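PDB 2DFU: probable 2-hydroxyhepta-2,4-diene-1,7-dioate isomerase from Thermus thermophilus, which is probably a metal-binding isomerase of the fumarylacetoacetate hydrolase family, acting on 2-hydroxyhepta-2,4-diene-1,7-dioate. Local coordinates for residues A[5-19]-A[32-46]. Numbering follows the deposited sequence.
Sequences RFNEGRWGVLEGELV and RRYDLASVTLLPPAT
F6 turns the edge of its ring onto one face of Y34, a T-shaped stack with centroids 5.1 Å apart and planes at 67°. F6 belongs to the antiparallel beta-hairpin of strands 2-6 and 10-15, where G9 and R10 both face it in a G1 beta bulge; a type II' turn, E15 to L18, leads on to the strand that pairs with 32-35. A chi1 of 62° sets F6 CG between its backbone N and carbonyl carbon, and V39 CG1 packs 3.8 Å from F6 CD2; the flat ring can offer its edge to Y34 while the branched valine fills in beside it. N7, just beyond the strand, suits its place because its side-chain amide mimics a backbone peptide: OD1 takes the T40 N-H almost straight on (2.9 Å), while the backbone N-H of N7 reaches T40 O. V19 N meets Y34 O at 2.7 Å, and Y34 N returns the bond to V19 O. At the other end, long R5, bent at chi3 (76°), brings NH1 to P43 O at 2.9 Å, within both the guanidinium and carbonyl planes. A leucine in its place would probably leave P43 O without this donor and a gap between L42 and T46, whose CD1 and CG2 cover opposite faces of the R5 guanidinium.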
# COMPACT_ATOMS: atom_id res chain seq x y z
N ARG A 5 -18.29 9.51 0.51
CA ARG A 5 -17.33 10.43 1.13
C ARG A 5 -17.35 11.65 0.23
O ARG A 5 -17.34 11.50 -0.99
CB ARG A 5 -15.91 9.86 1.14
CG ARG A 5 -15.58 9.02 2.35
CD ARG A 5 -14.12 8.56 2.30
NE ARG A 5 -13.18 9.62 2.65
CZ ARG A 5 -12.25 10.12 1.85
NH1 ARG A 5 -12.11 9.67 0.61
NH2 ARG A 5 -11.42 11.04 2.31
N PHE A 6 -17.36 12.84 0.80
CA PHE A 6 -17.41 14.04 -0.01
C PHE A 6 -16.73 15.24 0.65
O PHE A 6 -16.42 15.23 1.84
CB PHE A 6 -18.87 14.40 -0.30
CG PHE A 6 -19.67 14.69 0.93
CD1 PHE A 6 -20.12 13.66 1.75
CD2 PHE A 6 -19.94 16.01 1.30
CE1 PHE A 6 -20.82 13.93 2.92
CE2 PHE A 6 -20.63 16.29 2.47
CZ PHE A 6 -21.08 15.25 3.29
N ASN A 7 -16.49 16.27 -0.16
CA ASN A 7 -15.85 17.50 0.29
C ASN A 7 -14.58 17.25 1.10
O ASN A 7 -13.70 16.54 0.64
CB ASN A 7 -16.86 18.34 1.09
CG ASN A 7 -17.98 18.88 0.21
OD1 ASN A 7 -17.98 18.69 -1.01
ND2 ASN A 7 -18.95 19.55 0.83
N GLU A 8 -14.48 17.81 2.30
CA GLU A 8 -13.26 17.58 3.07
C GLU A 8 -13.25 16.27 3.85
O GLU A 8 -13.17 16.26 5.08
CB GLU A 8 -12.99 18.76 4.03
CG GLU A 8 -14.17 19.18 4.89
CD GLU A 8 -15.16 20.07 4.14
OE1 GLU A 8 -14.75 21.15 3.66
OE2 GLU A 8 -16.34 19.69 4.03
N GLY A 9 -13.31 15.16 3.13
CA GLY A 9 -13.30 13.85 3.76
C GLY A 9 -14.48 13.56 4.67
O GLY A 9 -14.36 12.78 5.62
N ARG A 10 -15.62 14.18 4.39
CA ARG A 10 -16.81 13.96 5.21
C ARG A 10 -17.50 12.69 4.74
O ARG A 10 -17.33 12.27 3.60
CB ARG A 10 -17.77 15.14 5.08
CG ARG A 10 -17.27 16.44 5.72
CD ARG A 10 -18.23 17.59 5.46
NE ARG A 10 -17.74 18.86 5.99
CZ ARG A 10 -18.06 19.37 7.18
NH1 ARG A 10 -18.89 18.72 7.98
NH2 ARG A 10 -17.53 20.52 7.57
N TRP A 11 -18.27 12.07 5.63
CA TRP A 11 -19.02 10.87 5.30
C TRP A 11 -20.51 11.21 5.30
O TRP A 11 -20.95 12.13 5.99
CB TRP A 11 -18.77 9.75 6.32
CG TRP A 11 -17.42 9.09 6.22
CD1 TRP A 11 -16.30 9.40 6.94
CD2 TRP A 11 -17.08 7.98 5.38
NE1 TRP A 11 -15.27 8.54 6.59
CE2 TRP A 11 -15.72 7.66 5.64
CE3 TRP A 11 -17.77 7.23 4.43
CZ2 TRP A 11 -15.06 6.62 4.99
CZ3 TRP A 11 -17.12 6.19 3.78
CH2 TRP A 11 -15.77 5.89 4.07
N GLY A 12 -21.28 10.45 4.53
CA GLY A 12 -22.70 10.69 4.48
C GLY A 12 -23.45 9.55 3.83
O GLY A 12 -22.85 8.62 3.29
N VAL A 13 -24.78 9.64 3.89
CA VAL A 13 -25.66 8.64 3.30
C VAL A 13 -26.46 9.34 2.21
O VAL A 13 -26.84 10.50 2.36
CB VAL A 13 -26.61 8.05 4.36
CG1 VAL A 13 -27.65 7.18 3.70
CG2 VAL A 13 -25.82 7.23 5.36
N LEU A 14 -26.70 8.64 1.11
CA LEU A 14 -27.45 9.21 0.00
C LEU A 14 -28.93 8.86 0.03
O LEU A 14 -29.30 7.69 0.17
CB LEU A 14 -26.84 8.75 -1.32
CG LEU A 14 -27.49 9.31 -2.60
CD1 LEU A 14 -27.14 10.78 -2.72
CD2 LEU A 14 -27.01 8.55 -3.82
N GLU A 15 -29.77 9.87 -0.09
CA GLU A 15 -31.22 9.65 -0.13
C GLU A 15 -31.74 10.49 -1.30
O GLU A 15 -31.93 11.70 -1.18
CB GLU A 15 -31.88 10.08 1.18
CG GLU A 15 -31.56 9.20 2.38
CD GLU A 15 -31.91 7.73 2.17
OE1 GLU A 15 -32.47 7.37 1.11
OE2 GLU A 15 -31.62 6.92 3.08
N GLY A 16 -31.97 9.83 -2.43
CA GLY A 16 -32.45 10.53 -3.60
C GLY A 16 -31.34 11.45 -4.09
O GLY A 16 -30.28 11.00 -4.50
N GLU A 17 -31.58 12.76 -4.03
CA GLU A 17 -30.59 13.73 -4.45
C GLU A 17 -29.94 14.43 -3.26
O GLU A 17 -29.15 15.35 -3.44
CB GLU A 17 -31.23 14.78 -5.35
CG GLU A 17 -32.32 15.57 -4.66
CD GLU A 17 -32.46 16.96 -5.23
OE1 GLU A 17 -31.44 17.68 -5.28
OE2 GLU A 17 -33.59 17.35 -5.62
N LEU A 18 -30.27 13.99 -2.05
CA LEU A 18 -29.72 14.60 -0.85
C LEU A 18 -28.65 13.77 -0.16
O LEU A 18 -28.80 12.56 0.01
CB LEU A 18 -30.83 14.88 0.17
CG LEU A 18 -31.81 16.02 -0.09
CD1 LEU A 18 -32.95 15.96 0.92
CD2 LEU A 18 -31.08 17.36 0.01
N VAL A 19 -27.57 14.43 0.24
CA VAL A 19 -26.49 13.79 0.97
C VAL A 19 -26.68 14.18 2.43
O VAL A 19 -26.64 15.36 2.77
CB VAL A 19 -25.11 14.30 0.52
CG1 VAL A 19 -24.02 13.71 1.41
CG2 VAL A 19 -24.86 13.91 -0.94
N ARG A 32 -26.49 17.90 9.23
CA ARG A 32 -26.20 18.71 8.05
C ARG A 32 -26.61 17.91 6.81
O ARG A 32 -26.48 16.69 6.78
CB ARG A 32 -24.71 19.01 7.92
CG ARG A 32 -24.07 19.77 9.07
CD ARG A 32 -22.62 20.12 8.71
NE ARG A 32 -21.86 20.61 9.85
CZ ARG A 32 -21.43 19.86 10.86
NH1 ARG A 32 -21.68 18.56 10.88
NH2 ARG A 32 -20.76 20.41 11.86
N ARG A 33 -27.11 18.59 5.79
CA ARG A 33 -27.49 17.93 4.55
C ARG A 33 -27.00 18.78 3.39
O ARG A 33 -26.85 19.99 3.53
CB ARG A 33 -29.01 17.76 4.47
CG ARG A 33 -29.79 19.07 4.39
CD ARG A 33 -31.28 18.79 4.30
NE ARG A 33 -32.08 20.00 4.11
CZ ARG A 33 -32.31 20.93 5.04
NH1 ARG A 33 -31.80 20.80 6.25
NH2 ARG A 33 -33.05 21.99 4.75
N TYR A 34 -26.73 18.15 2.25
CA TYR A 34 -26.25 18.87 1.08
C TYR A 34 -26.92 18.28 -0.15
O TYR A 34 -27.39 17.15 -0.12
CB TYR A 34 -24.74 18.68 0.89
CG TYR A 34 -23.87 18.98 2.09
CD1 TYR A 34 -23.86 18.14 3.21
CD2 TYR A 34 -23.02 20.09 2.09
CE1 TYR A 34 -23.02 18.40 4.29
CE2 TYR A 34 -22.18 20.36 3.16
CZ TYR A 34 -22.18 19.51 4.26
OH TYR A 34 -21.33 19.77 5.32
N ASP A 35 -26.98 19.05 -1.23
CA ASP A 35 -27.53 18.53 -2.48
C ASP A 35 -26.36 17.78 -3.11
O ASP A 35 -25.23 18.25 -3.06
CB ASP A 35 -27.99 19.65 -3.42
CG ASP A 35 -29.28 20.30 -2.98
OD1 ASP A 35 -30.19 19.57 -2.54
OD2 ASP A 35 -29.40 21.54 -3.09
N LEU A 36 -26.63 16.63 -3.70
CA LEU A 36 -25.57 15.86 -4.32
C LEU A 36 -24.77 16.69 -5.33
O LEU A 36 -23.54 16.66 -5.34
CB LEU A 36 -26.15 14.63 -5.03
CG LEU A 36 -25.11 13.76 -5.73
CD1 LEU A 36 -24.05 13.30 -4.72
CD2 LEU A 36 -25.79 12.56 -6.37
N ALA A 37 -25.49 17.42 -6.18
CA ALA A 37 -24.86 18.23 -7.22
C ALA A 37 -23.90 19.28 -6.68
O ALA A 37 -23.03 19.76 -7.40
CB ALA A 37 -25.95 18.91 -8.08
N SER A 38 -24.04 19.63 -5.40
CA SER A 38 -23.19 20.65 -4.79
C SER A 38 -21.94 20.14 -4.08
O SER A 38 -21.10 20.94 -3.67
CB SER A 38 -24.01 21.48 -3.80
OG SER A 38 -25.15 22.03 -4.42
N VAL A 39 -21.79 18.83 -3.92
CA VAL A 39 -20.61 18.32 -3.23
C VAL A 39 -19.57 17.74 -4.18
O VAL A 39 -19.87 17.45 -5.33
CB VAL A 39 -20.97 17.23 -2.19
CG1 VAL A 39 -22.08 17.73 -1.28
CG2 VAL A 39 -21.39 15.94 -2.89
N THR A 40 -18.35 17.60 -3.69
CA THR A 40 -17.28 17.00 -4.48
C THR A 40 -17.16 15.55 -4.02
O THR A 40 -16.72 15.27 -2.90
CB THR A 40 -15.94 17.71 -4.24
OG1 THR A 40 -16.03 19.07 -4.70
CG2 THR A 40 -14.83 17.00 -5.00
N LEU A 41 -17.58 14.63 -4.88
CA LEU A 41 -17.53 13.21 -4.57
C LEU A 41 -16.09 12.70 -4.48
O LEU A 41 -15.27 13.01 -5.33
CB LEU A 41 -18.25 12.39 -5.64
CG LEU A 41 -19.59 11.76 -5.31
CD1 LEU A 41 -19.86 10.67 -6.33
CD2 LEU A 41 -19.58 11.18 -3.90
N LEU A 42 -15.82 11.92 -3.44
CA LEU A 42 -14.49 11.35 -3.24
C LEU A 42 -14.58 9.82 -3.26
O LEU A 42 -15.67 9.25 -3.21
CB LEU A 42 -13.95 11.77 -1.86
CG LEU A 42 -13.78 13.26 -1.57
CD1 LEU A 42 -13.38 13.46 -0.10
CD2 LEU A 42 -12.72 13.85 -2.52
N PRO A 43 -13.44 9.14 -3.37
CA PRO A 43 -13.50 7.67 -3.37
C PRO A 43 -14.10 7.31 -2.00
O PRO A 43 -13.72 7.89 -0.97
CB PRO A 43 -12.04 7.27 -3.50
CG PRO A 43 -11.47 8.38 -4.34
CD PRO A 43 -12.08 9.61 -3.70
N PRO A 44 -15.05 6.36 -1.96
CA PRO A 44 -15.71 5.93 -0.72
C PRO A 44 -14.91 5.09 0.27
O PRO A 44 -15.44 4.13 0.85
CB PRO A 44 -16.94 5.20 -1.23
CG PRO A 44 -16.39 4.51 -2.45
CD PRO A 44 -15.56 5.60 -3.11
N ALA A 45 -13.64 5.43 0.45
CA ALA A 45 -12.78 4.71 1.38
C ALA A 45 -11.47 5.46 1.59
O ALA A 45 -11.11 6.31 0.80
CB ALA A 45 -12.49 3.30 0.85
N THR A 46 -10.78 5.12 2.68
CA THR A 46 -9.47 5.69 3.02
C THR A 46 -8.62 4.47 3.39
O THR A 46 -8.27 4.27 4.56
CB THR A 46 -9.56 6.64 4.24
OG1 THR A 46 -10.30 5.99 5.29
CG2 THR A 46 -10.26 7.93 3.88
O HOH W 1 -17.96 8.34 -2.17
O HOH W 2 -21.06 21.46 -0.87
O HOH W 3 -18.56 20.66 3.66
O HOH W 4 -17.69 21.21 -3.32
O HOH W 5 -28.48 17.22 -6.32